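Local coordinates for Fe-regulated protein B (Neisseria meningitidis, PDB 4AIP), which transports iron across the outer membrane as a TonB-dependent transporter, and probably takes part in siderophore uptake, at residues Gly60-Ser65 and Gly486-Pro491; Asp341-Gly346 and Asn350-Asn355; Arg465-Thr470 and Thr475-Asn480; Phe715-Ser720 and Thr726-Gly731. All blocks are in the same frame, centred on the assembly; numbering follows the deposited sequence.

Contact 1: residues Gly60-Ser65 and Gly486-Pro491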
loop_
_atom_site.group_PDB
_atom_site.type_symbol
_atom_site.label_atom_id
_atom_site.label_comp_id
_atom_site.label_asym_id
_atom_site.label_seq_id
_atom_site.Cartn_x
_atom_site.Cartn_y
_atom_site.Cartn_z
ATOM N N GLY B 60 -12.812 13.589 42.579
ATOM C CA GLY B 60 -13.271 12.680 41.468
ATOM C C GLY B 60 -14.414 13.228 40.624
ATOM O O GLY B 60 -14.530 14.439 40.476
ATOM N N ASP B 61 -15.248 12.337 40.061
ATOM C CA ASP B 61 -16.458 12.765 39.335
ATOM C C ASP B 61 -17.586 12.831 40.320
ATOM O O ASP B 61 -17.853 11.846 41.024
ATOM C CB ASP B 61 -16.858 11.790 38.233
ATOM C CG ASP B 61 -15.862 11.754 37.091
ATOM O OD1 ASP B 61 -15.430 12.824 36.601
ATOM O OD2 ASP B 61 -15.519 10.633 36.680
ATOM N N ARG B 62 -18.247 13.982 40.390
ATOM C CA ARG B 62 -19.285 14.188 41.398
ATOM C C ARG B 62 -20.576 14.787 40.875
ATOM O O ARG B 62 -21.274 15.458 41.619
ATOM C CB ARG B 62 -18.779 15.037 42.557
ATOM C CG ARG B 62 -17.732 14.376 43.403
ATOM C CD ARG B 62 -16.785 15.457 43.737
ATOM N NE ARG B 62 -16.933 16.142 45.001
ATOM C CZ ARG B 62 -16.779 17.448 45.232
ATOM N NH1 ARG B 62 -16.615 18.305 44.335
ATOM N NH2 ARG B 62 -16.845 17.949 46.400
ATOM N N GLN B 63 -20.896 14.544 39.614
ATOM C CA GLN B 63 -22.183 14.983 39.103
ATOM C C GLN B 63 -23.070 13.789 38.787
ATOM O O GLN B 63 -23.690 13.716 37.737
ATOM C CB GLN B 63 -22.002 15.910 37.927
ATOM C CG GLN B 63 -21.453 17.238 38.359
ATOM C CD GLN B 63 -21.113 18.110 37.212
ATOM O OE1 GLN B 63 -19.928 18.501 37.036
ATOM N NE2 GLN B 63 -22.140 18.434 36.391
ATOM N N GLY B 64 -23.133 12.887 39.767
ATOM C CA GLY B 64 -23.693 11.577 39.590
ATOM C C GLY B 64 -23.032 10.886 38.409
ATOM O O GLY B 64 -21.883 10.429 38.474
ATOM N N SER B 65 -23.749 10.903 37.302
ATOM C CA SER B 65 -23.384 10.132 36.144
ATOM C C SER B 65 -23.263 11.005 34.876
ATOM O O SER B 65 -23.072 10.495 33.741
ATOM C CB SER B 65 -24.461 9.054 35.946
ATOM O OG SER B 65 -24.167 8.250 34.861
ATOM N N GLY B 486 -23.956 25.374 38.704
ATOM C CA GLY B 486 -23.778 24.031 39.179
ATOM C C GLY B 486 -23.417 24.020 40.641
ATOM O O GLY B 486 -22.640 24.862 41.115
ATOM N N VAL B 487 -24.003 23.062 41.354
ATOM C CA VAL B 487 -23.763 22.856 42.760
ATOM C C VAL B 487 -23.376 21.421 42.997
ATOM O O VAL B 487 -24.054 20.533 42.546
ATOM C CB VAL B 487 -25.059 23.073 43.615
ATOM C CG1 VAL B 487 -24.700 23.102 45.100
ATOM C CG2 VAL B 487 -25.796 24.338 43.214
ATOM N N ILE B 488 -22.315 21.210 43.752
ATOM C CA ILE B 488 -22.040 19.912 44.306
ATOM C C ILE B 488 -21.959 20.054 45.826
ATOM O O ILE B 488 -21.341 20.985 46.355
ATOM C CB ILE B 488 -20.720 19.294 43.796
ATOM C CG1 ILE B 488 -20.708 19.169 42.268
ATOM C CG2 ILE B 488 -20.484 17.945 44.495
ATOM C CD1 ILE B 488 -19.275 19.115 41.667
ATOM N N TRP B 489 -22.566 19.094 46.513
ATOM C CA TRP B 489 -22.497 19.047 47.946
ATOM C C TRP B 489 -21.908 17.740 48.432
ATOM O O TRP B 489 -22.385 16.678 48.118
ATOM C CB TRP B 489 -23.892 19.283 48.487
ATOM C CG TRP B 489 -23.958 19.280 49.964
ATOM C CD1 TRP B 489 -23.116 19.897 50.836
ATOM C CD2 TRP B 489 -24.928 18.606 50.734
ATOM N NE1 TRP B 489 -23.490 19.634 52.117
ATOM C CE2 TRP B 489 -24.620 18.854 52.097
ATOM C CE3 TRP B 489 -26.041 17.812 50.405
ATOM C CZ2 TRP B 489 -25.399 18.346 53.158
ATOM C CZ3 TRP B 489 -26.814 17.300 51.424
ATOM C CH2 TRP B 489 -26.487 17.561 52.810
ATOM N N GLN B 490 -20.858 17.832 49.215
ATOM C CA GLN B 490 -20.211 16.668 49.728
ATOM C C GLN B 490 -20.156 16.676 51.264
ATOM O O GLN B 490 -19.149 17.018 51.869
ATOM C CB GLN B 490 -18.829 16.489 49.091
ATOM C CG GLN B 490 -18.019 15.419 49.773
ATOM C CD GLN B 490 -17.039 14.679 48.878
ATOM O OE1 GLN B 490 -16.497 15.223 47.895
ATOM N NE2 GLN B 490 -16.795 13.399 49.225
ATOM N N PRO B 491 -21.248 16.249 51.896
ATOM C CA PRO B 491 -21.432 16.265 53.354
ATOM C C PRO B 491 -20.626 15.259 54.141
ATOM O O PRO B 491 -20.398 15.469 55.326
ATOM C CB PRO B 491 -22.896 15.922 53.534
ATOM C CG PRO B 491 -23.449 15.702 52.201
ATOM C CD PRO B 491 -22.406 15.700 51.185
#
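R62 starts with CG beside the backbone N (chi1 -68°) and then bends at chi2 and chi3, which lays its guanidinium across I488 and beside Q490. Q490 stretches out to meet it, its CG anti to its own N. The two side chains cross at about a right angle. Both R62 NE and R62 NH2 donate to the same atom, Q490 OE1, side-on and each at 3.1 Å. Neither bond is straight, with N-H...O angles near 139°. The NH2 bond lies in the carbonyl plane on a lone pair of OE1, while NE is tilted from that plane. This double grip limits rotation of the guanidinium. I488 supports it from one face: its CG2 sits 3.8 Å from R62 CZ, over the centre of the group. I488 CG1 also packs on the R62 carbonyl, 3.8 Å from O. Q63 adds a looser touch, its CG 4.4 Å from I488 CD1. The R62 carbonyl O is bound by S498 OG of the next strand, 495-506. Residues 60-65 precede the plug strand 67-73, and residues 486-490 belong to a barrel strand. The contact is thus plug against inner barrel wall, the arrangement of TonB-dependent transporters.

Contact 2: residues Asp341-Gly346 and Asn350-Asn355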
loop_
_atom_site.group_PDB
_atom_site.type_symbol
_atom_site.label_atom_id
_atom_site.label_comp_id
_atom_site.label_asym_id
_atom_site.label_seq_id
_atom_site.Cartn_x
_atom_site.Cartn_y
_atom_site.Cartn_z
ATOM N N ASP B 341 -15.587 5.151 -8.196
ATOM C CA ASP B 341 -16.550 5.418 -9.228
ATOM C C ASP B 341 -17.853 5.846 -8.600
ATOM O O ASP B 341 -18.445 5.082 -7.817
ATOM C CB ASP B 341 -16.788 4.202 -10.115
ATOM C CG ASP B 341 -17.770 4.498 -11.239
ATOM O OD1 ASP B 341 -17.933 5.706 -11.590
ATOM O OD2 ASP B 341 -18.363 3.513 -11.769
ATOM N N ASP B 342 -18.322 7.043 -8.961
ATOM C CA ASP B 342 -19.585 7.522 -8.378
ATOM C C ASP B 342 -20.785 7.561 -9.340
ATOM O O ASP B 342 -21.743 8.282 -9.062
ATOM C CB ASP B 342 -19.392 8.864 -7.649
ATOM C CG ASP B 342 -19.149 8.687 -6.152
ATOM O OD1 ASP B 342 -19.264 7.555 -5.635
ATOM O OD2 ASP B 342 -18.843 9.696 -5.484
ATOM N N SER B 343 -20.698 6.810 -10.454
ATOM C CA SER B 343 -21.776 6.698 -11.450
ATOM C C SER B 343 -23.127 6.244 -10.877
ATOM O O SER B 343 -24.177 6.738 -11.303
ATOM C CB SER B 343 -21.424 5.710 -12.572
ATOM O OG SER B 343 -20.038 5.643 -12.775
ATOM N N GLY B 344 -23.087 5.291 -9.949
ATOM C CA GLY B 344 -24.293 4.759 -9.314
ATOM C C GLY B 344 -24.580 5.443 -7.994
ATOM O O GLY B 344 -25.368 4.944 -7.230
ATOM N N THR B 345 -23.937 6.573 -7.722
ATOM C CA THR B 345 -24.201 7.336 -6.518
ATOM C C THR B 345 -25.018 8.593 -6.820
ATOM O O THR B 345 -24.438 9.620 -7.178
ATOM C CB THR B 345 -22.880 7.749 -5.843
ATOM O OG1 THR B 345 -21.992 6.626 -5.809
ATOM C CG2 THR B 345 -23.113 8.259 -4.416
ATOM N N GLY B 346 -26.348 8.518 -6.648
ATOM C CA GLY B 346 -27.265 9.638 -6.934
ATOM C C GLY B 346 -26.855 10.913 -6.228
ATOM O O GLY B 346 -26.826 11.989 -6.834
ATOM N N ASN B 350 -24.088 11.418 -9.547
ATOM C CA ASN B 350 -23.741 10.334 -10.487
ATOM C C ASN B 350 -22.415 10.573 -11.234
ATOM O O ASN B 350 -22.264 10.295 -12.421
ATOM C CB ASN B 350 -24.926 10.033 -11.439
ATOM C CG ASN B 350 -26.176 9.619 -10.684
ATOM O OD1 ASN B 350 -26.270 8.493 -10.211
ATOM N ND2 ASN B 350 -27.131 10.527 -10.558
ATOM N N VAL B 351 -21.452 11.116 -10.512
ATOM C CA VAL B 351 -20.195 11.517 -11.107
ATOM C C VAL B 351 -19.383 10.294 -11.501
ATOM O O VAL B 351 -18.942 9.489 -10.664
ATOM C CB VAL B 351 -19.378 12.442 -10.160
ATOM C CG1 VAL B 351 -17.840 12.372 -10.458
ATOM C CG2 VAL B 351 -19.905 13.864 -10.211
ATOM N N LYS B 352 -19.170 10.181 -12.799
ATOM C CA LYS B 352 -18.438 9.069 -13.333
ATOM C C LYS B 352 -16.956 9.094 -12.942
ATOM O O LYS B 352 -16.310 10.126 -12.990
ATOM C CB LYS B 352 -18.599 9.112 -14.823
ATOM C CG LYS B 352 -18.618 7.766 -15.450
ATOM C CD LYS B 352 -18.443 7.990 -16.928
ATOM C CE LYS B 352 -16.919 8.097 -17.315
ATOM N NZ LYS B 352 -16.083 6.889 -16.829
ATOM N N GLY B 353 -16.435 7.942 -12.541
ATOM C CA GLY B 353 -15.040 7.810 -12.105
ATOM C C GLY B 353 -14.774 8.385 -10.737
ATOM O O GLY B 353 -15.705 8.663 -9.992
ATOM N N PRO B 354 -13.493 8.596 -10.404
ATOM C CA PRO B 354 -13.138 8.980 -9.032
ATOM C C PRO B 354 -13.687 10.328 -8.581
ATOM O O PRO B 354 -13.803 11.283 -9.381
ATOM C CB PRO B 354 -11.608 9.032 -9.050
ATOM C CG PRO B 354 -11.221 8.313 -10.275
ATOM C CD PRO B 354 -12.298 8.595 -11.263
ATOM N N ASN B 355 -14.079 10.354 -7.310
ATOM C CA ASN B 355 -14.725 11.488 -6.723
ATOM C C ASN B 355 -14.261 11.659 -5.317
ATOM O O ASN B 355 -14.085 10.708 -4.571
ATOM C CB ASN B 355 -16.240 11.355 -6.784
ATOM C CG ASN B 355 -16.949 12.654 -6.419
ATOM O OD1 ASN B 355 -16.551 13.719 -6.841
ATOM N ND2 ASN B 355 -18.004 12.556 -5.627
#
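One carboxylate oxygen, D341 OD1, gathers two backbone N-H groups from opposite faces of its plane. From across the contact, G353 N donates to D341 OD1 at 2.9 Å. Within the same segment, S343 N donates to D341 OD1 at 3.2 Å, which closes an Asx turn. D341 CG is anti to the backbone N (chi1 -178°), and this carries OD1 back over the turn. The backbone then pairs in the other direction, with D342 N donating to G353 O at 3.2 Å. These bonds sit in the loop that joins barrel strands 325-339 and 355-371. A type I beta turn from D342 to T345 shapes its first half, and N350 N returns to T345 O at 3.0 Å. D342 ties the loop to the barrel. D342 OD2 accepts from N355 ND2 at 3.0 Å through the anti lone pair, in the amide plane, with the carboxylate and amide turned 66° apart. The same OD2 makes a salt bridge with R337, while OD1 is held by S339 OG and T345 OG1. So both oxygens of this buried acid have partners, and R337 would probably favour its charged form. P354 packs on I278 of the third subunit.

Contact 3: residues Arg465-Thr470 and Thr475-Asn480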
loop_
_atom_site.group_PDB
_atom_site.type_symbol
_atom_site.label_atom_id
_atom_site.label_comp_id
_atom_site.label_asym_id
_atom_site.label_seq_id
_atom_site.Cartn_x
_atom_site.Cartn_y
_atom_site.Cartn_z
ATOM N N ARG B 465 -20.970 32.919 18.965
ATOM C CA ARG B 465 -21.538 33.373 17.692
ATOM C C ARG B 465 -21.140 32.408 16.650
ATOM O O ARG B 465 -20.089 31.787 16.744
ATOM C CB ARG B 465 -20.972 34.714 17.218
ATOM C CG ARG B 465 -20.317 35.632 18.257
ATOM C CD ARG B 465 -19.950 36.914 17.499
ATOM N NE ARG B 465 -20.674 36.901 16.218
ATOM C CZ ARG B 465 -20.815 37.954 15.424
ATOM N NH1 ARG B 465 -20.280 39.134 15.790
ATOM N NH2 ARG B 465 -21.488 37.818 14.254
ATOM N N PHE B 466 -21.915 32.381 15.603
ATOM C CA PHE B 466 -21.572 31.634 14.487
ATOM C C PHE B 466 -21.830 32.472 13.298
ATOM O O PHE B 466 -22.628 33.437 13.350
ATOM C CB PHE B 466 -22.431 30.388 14.391
ATOM C CG PHE B 466 -23.868 30.634 14.079
ATOM C CD1 PHE B 466 -24.321 30.707 12.753
ATOM C CD2 PHE B 466 -24.803 30.697 15.119
ATOM C CE1 PHE B 466 -25.682 30.906 12.450
ATOM C CE2 PHE B 466 -26.199 30.874 14.824
ATOM C CZ PHE B 466 -26.634 30.979 13.493
ATOM N N LYS B 467 -21.248 32.022 12.196
ATOM C CA LYS B 467 -21.601 32.585 10.941
ATOM C C LYS B 467 -21.621 31.531 9.869
ATOM O O LYS B 467 -20.634 30.756 9.736
ATOM C CB LYS B 467 -20.591 33.638 10.629
ATOM C CG LYS B 467 -21.043 34.378 9.540
ATOM C CD LYS B 467 -19.925 35.218 9.123
ATOM C CE LYS B 467 -20.226 35.594 7.735
ATOM N NZ LYS B 467 -18.869 35.544 7.164
ATOM N N VAL B 468 -22.719 31.486 9.118
ATOM C CA VAL B 468 -22.923 30.408 8.142
ATOM C C VAL B 468 -22.937 31.026 6.774
ATOM O O VAL B 468 -23.750 31.904 6.518
ATOM C CB VAL B 468 -24.236 29.592 8.361
ATOM C CG1 VAL B 468 -24.406 28.594 7.262
ATOM C CG2 VAL B 468 -24.168 28.874 9.631
ATOM N N LYS B 469 -22.025 30.580 5.916
ATOM C CA LYS B 469 -22.039 30.977 4.551
ATOM C C LYS B 469 -22.352 29.708 3.748
ATOM O O LYS B 469 -21.512 28.803 3.622
ATOM C CB LYS B 469 -20.705 31.617 4.184
ATOM C CG LYS B 469 -20.672 32.101 2.727
ATOM C CD LYS B 469 -19.223 32.364 2.279
ATOM C CE LYS B 469 -18.953 31.761 0.849
ATOM N NZ LYS B 469 -19.526 30.322 0.542
ATOM N N THR B 470 -23.587 29.629 3.238
ATOM C CA THR B 470 -23.983 28.493 2.433
ATOM C C THR B 470 -23.410 28.535 1.002
ATOM O O THR B 470 -22.662 29.447 0.647
ATOM C CB THR B 470 -25.501 28.301 2.455
ATOM O OG1 THR B 470 -26.155 29.551 2.219
ATOM C CG2 THR B 470 -25.967 27.723 3.782
ATOM N N THR B 475 -24.899 34.634 3.580
ATOM C CA THR B 475 -24.318 34.681 4.896
ATOM C C THR B 475 -25.363 35.063 5.977
ATOM O O THR B 475 -26.070 36.053 5.837
ATOM C CB THR B 475 -23.158 35.655 4.846
ATOM O OG1 THR B 475 -21.940 34.909 4.863
ATOM C CG2 THR B 475 -23.156 36.608 6.039
ATOM N N VAL B 476 -25.467 34.276 7.040
ATOM C CA VAL B 476 -26.404 34.526 8.129
ATOM C C VAL B 476 -25.683 34.259 9.428
ATOM O O VAL B 476 -25.017 33.230 9.557
ATOM C CB VAL B 476 -27.629 33.615 8.034
ATOM C CG1 VAL B 476 -28.408 33.599 9.342
ATOM C CG2 VAL B 476 -28.542 34.053 6.940
ATOM N N SER B 477 -25.751 35.189 10.380
ATOM C CA SER B 477 -25.155 34.915 11.688
ATOM C C SER B 477 -26.114 35.194 12.785
ATOM O O SER B 477 -27.221 35.679 12.505
ATOM C CB SER B 477 -23.802 35.587 11.940
ATOM O OG SER B 477 -23.643 36.746 11.268
ATOM N N SER B 478 -25.703 34.815 13.999
ATOM C CA SER B 478 -26.442 35.068 15.214
ATOM C C SER B 478 -25.479 34.821 16.326
ATOM O O SER B 478 -24.376 34.325 16.069
ATOM C CB SER B 478 -27.634 34.110 15.368
ATOM O OG SER B 478 -28.528 34.637 16.329
ATOM N N SER B 479 -25.890 35.137 17.547
ATOM C CA SER B 479 -25.055 34.956 18.696
ATOM C C SER B 479 -25.924 34.642 19.898
ATOM O O SER B 479 -27.111 34.867 19.868
ATOM C CB SER B 479 -24.251 36.212 18.946
ATOM O OG SER B 479 -25.114 37.231 19.322
ATOM N N ASN B 480 -25.330 34.110 20.964
ATOM C CA ASN B 480 -26.082 33.723 22.147
ATOM C C ASN B 480 -25.298 33.914 23.393
ATOM O O ASN B 480 -24.086 33.726 23.408
ATOM C CB ASN B 480 -26.486 32.246 22.081
ATOM C CG ASN B 480 -27.546 31.989 21.028
ATOM O OD1 ASN B 480 -27.266 32.008 19.827
ATOM N ND2 ASN B 480 -28.782 31.795 21.475
#
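F466 and S478 face each other in a hydrogen-bonded pair, on the buried side of two antiparallel strands whose axes approach to 4.7 Å. F466 N donates to S478 O at 3.2 Å, nearly along the C=O axis. At the next hydrogen-bonded pair, V468 N donates to V476 O at 2.9 Å and V476 N returns to V468 O at 3.0 Å. All three bonds are close to straight. F466 CG takes the crowded position between the backbone N and carbonyl carbon (chi1 69°). Its ring therefore reaches across to the other strand, with F466 CE2 3.6 Å from S478 CB and S478 N over one face. V468 and V476 are buried on the same side, and both touch I525. P508 and A531 also pack on F466. The side bearing R465, K467, S477 and T475 is looser and more exposed. There K467 CE rests 3.4 Å from T475 OG1, the chains crossing obliquely. R465 brings NH2 to 3.8 Å from S477 OG, near the guanidinium plane, a contact without a bond. K469 turns its NZ away to N436 O. Antiparallel strands 455-469 and 475-490, joined by a short turn, form a beta hairpin of the transmembrane barrel.

Contact 4: residues Phe715-Ser720 and Thr726-Gly731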
loop_
_atom_site.group_PDB
_atom_site.type_symbol
_atom_site.label_atom_id
_atom_site.label_comp_id
_atom_site.label_asym_id
_atom_site.label_seq_id
_atom_site.Cartn_x
_atom_site.Cartn_y
_atom_site.Cartn_z
ATOM N N PHE B 715 -29.297 -13.213 17.123
ATOM C CA PHE B 715 -29.736 -12.433 15.974
ATOM C C PHE B 715 -30.538 -11.217 16.434
ATOM O O PHE B 715 -31.638 -11.364 16.985
ATOM C CB PHE B 715 -30.589 -13.304 15.026
ATOM C CG PHE B 715 -31.105 -12.564 13.789
ATOM C CD1 PHE B 715 -30.424 -11.445 13.272
ATOM C CD2 PHE B 715 -32.244 -13.020 13.096
ATOM C CE1 PHE B 715 -30.887 -10.776 12.131
ATOM C CE2 PHE B 715 -32.733 -12.316 11.968
ATOM C CZ PHE B 715 -32.036 -11.215 11.487
ATOM N N TYR B 716 -30.032 -10.010 16.187
ATOM C CA TYR B 716 -30.725 -8.821 16.644
ATOM C C TYR B 716 -30.286 -7.636 15.880
ATOM O O TYR B 716 -29.166 -7.672 15.306
ATOM C CB TYR B 716 -30.468 -8.567 18.138
ATOM C CG TYR B 716 -29.051 -8.124 18.430
ATOM C CD1 TYR B 716 -28.012 -9.068 18.552
ATOM C CD2 TYR B 716 -28.717 -6.722 18.529
ATOM C CE1 TYR B 716 -26.674 -8.631 18.844
ATOM C CE2 TYR B 716 -27.374 -6.287 18.770
ATOM C CZ TYR B 716 -26.378 -7.230 18.945
ATOM O OH TYR B 716 -25.072 -6.828 19.178
ATOM N N TYR B 717 -31.143 -6.587 15.924
ATOM C CA TYR B 717 -30.846 -5.200 15.477
ATOM C C TYR B 717 -30.709 -4.238 16.635
ATOM O O TYR B 717 -31.603 -4.122 17.444
ATOM C CB TYR B 717 -31.910 -4.655 14.504
ATOM C CG TYR B 717 -31.949 -5.490 13.243
ATOM C CD1 TYR B 717 -31.075 -5.220 12.146
ATOM C CD2 TYR B 717 -32.807 -6.608 13.157
ATOM C CE1 TYR B 717 -31.119 -5.981 11.012
ATOM C CE2 TYR B 717 -32.850 -7.377 12.013
ATOM C CZ TYR B 717 -31.997 -7.072 10.948
ATOM O OH TYR B 717 -32.040 -7.874 9.822
ATOM N N PRO B 718 -29.587 -3.502 16.703
ATOM C CA PRO B 718 -29.489 -2.473 17.749
ATOM C C PRO B 718 -30.465 -1.367 17.469
ATOM O O PRO B 718 -30.943 -1.206 16.339
ATOM C CB PRO B 718 -28.041 -1.922 17.584
ATOM C CG PRO B 718 -27.297 -3.032 16.906
ATOM C CD PRO B 718 -28.334 -3.596 15.925
ATOM N N HIS B 719 -30.693 -0.570 18.502
ATOM C CA HIS B 719 -31.685 0.503 18.480
ATOM C C HIS B 719 -31.318 1.851 17.832
ATOM O O HIS B 719 -32.199 2.503 17.261
ATOM C CB HIS B 719 -32.364 0.632 19.848
ATOM C CG HIS B 719 -33.270 -0.525 20.135
ATOM N ND1 HIS B 719 -33.870 -0.729 21.357
ATOM C CD2 HIS B 719 -33.617 -1.586 19.364
ATOM C CE1 HIS B 719 -34.557 -1.856 21.322
ATOM N NE2 HIS B 719 -34.427 -2.389 20.122
ATOM N N SER B 720 -30.056 2.260 17.855
ATOM C CA SER B 720 -29.725 3.558 17.250
ATOM C C SER B 720 -29.489 3.435 15.786
ATOM O O SER B 720 -28.376 3.405 15.335
ATOM C CB SER B 720 -28.503 4.161 17.911
ATOM O OG SER B 720 -28.566 3.966 19.303
ATOM N N THR B 726 -32.378 -3.010 9.204
ATOM C CA THR B 726 -31.218 -2.515 8.491
ATOM C C THR B 726 -29.939 -3.340 8.636
ATOM O O THR B 726 -29.546 -3.987 7.689
ATOM C CB THR B 726 -30.888 -1.071 8.850
ATOM O OG1 THR B 726 -30.335 -1.019 10.174
ATOM C CG2 THR B 726 -32.091 -0.226 8.721
ATOM N N LEU B 727 -29.261 -3.258 9.783
ATOM C CA LEU B 727 -27.998 -3.964 9.949
ATOM C C LEU B 727 -27.897 -4.616 11.309
ATOM O O LEU B 727 -27.855 -3.937 12.320
ATOM C CB LEU B 727 -26.778 -3.035 9.712
ATOM C CG LEU B 727 -26.549 -2.455 8.323
ATOM C CD1 LEU B 727 -25.424 -1.469 8.378
ATOM C CD2 LEU B 727 -26.229 -3.529 7.358
ATOM N N PRO B 728 -27.818 -5.948 11.333
ATOM C CA PRO B 728 -27.891 -6.638 12.620
ATOM C C PRO B 728 -26.603 -6.527 13.404
ATOM O O PRO B 728 -25.574 -6.147 12.871
ATOM C CB PRO B 728 -28.169 -8.110 12.229
ATOM C CG PRO B 728 -27.714 -8.254 10.841
ATOM C CD PRO B 728 -27.656 -6.871 10.193
ATOM N N GLY B 729 -26.673 -6.859 14.690
ATOM C CA GLY B 729 -25.464 -7.001 15.533
ATOM C C GLY B 729 -24.571 -8.138 15.049
ATOM O O GLY B 729 -25.010 -9.041 14.297
ATOM N N VAL B 730 -23.312 -8.115 15.477
ATOM C CA VAL B 730 -22.425 -9.121 15.012
ATOM C C VAL B 730 -22.869 -10.363 15.700
ATOM O O VAL B 730 -23.182 -10.366 16.902
ATOM C CB VAL B 730 -20.911 -8.804 15.267
ATOM C CG1 VAL B 730 -20.010 -9.955 14.751
ATOM C CG2 VAL B 730 -20.462 -7.428 14.568
ATOM N N GLY B 731 -22.959 -11.443 14.942
ATOM C CA GLY B 731 -23.171 -12.698 15.584
ATOM C C GLY B 731 -21.981 -13.031 16.436
ATOM O O GLY B 731 -21.102 -12.215 16.680
#
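Y716 and G729 join two irregular chain segments that run 114° apart, through one backbone hydrogen bond. The bond from G729 N to Y716 O is short, 2.7 Å, and fairly straight at 159°. P728 CA lies against the same carbonyl, 3.1 Å from Y716 O. Y716 CG lies between the backbone N and the carbonyl carbon (chi1 70°), which brings the ring under G729. G729 CA sits over one ring face in a CH-pi contact, 3.9 Å from the centroid of the Y716 ring and offset toward the rim. The glycine CA thus packs directly on the ring. F685 stacks on the Y716 ring. Both segments belong to the loop between barrel strands 702-709 and 733-741. Residues 726-731 lie in the predicted TonB C-terminal box, a sequence signature of this receptor family. P728 CB lies over a face of Y717, 4.2 Å from the centroid of the Y717 ring, in a second CH-pi contact. The Y717 and P728 side chains run side by side, and Y717 CD1 also comes 3.3 Å from L727 C. F715 meets the proline differently: its ring edge, at CE1, points at P728 CB, 3.8 Å away. P718 CD lies 3.7 Å from L727 O. Beyond the proline, P728 O accepts a hydrogen bond from Y226 OH.

Overall arrangement
None of the four contacts touches another. Contact 1 pairs a plug segment with a barrel strand; S720 of contact 4 also reaches the plug, at D96 and T108. Contact 1 shares strand 475-490 with contact 3, yet their nearest atoms are about 17 Å apart, because the two lie toward different ends of that strand. Contacts 2 and 4 are both within loops between barrel strands, with nearest atoms about 16 Å apart. Contacts 1 and 2 lie on opposite sides of the chain's centre, 53 Å between centres, and so do contacts 3 and 4, 39 Å between centres. All four lie away from the bound detergent and from R276, which binds L-glutamate in another structure of this protein.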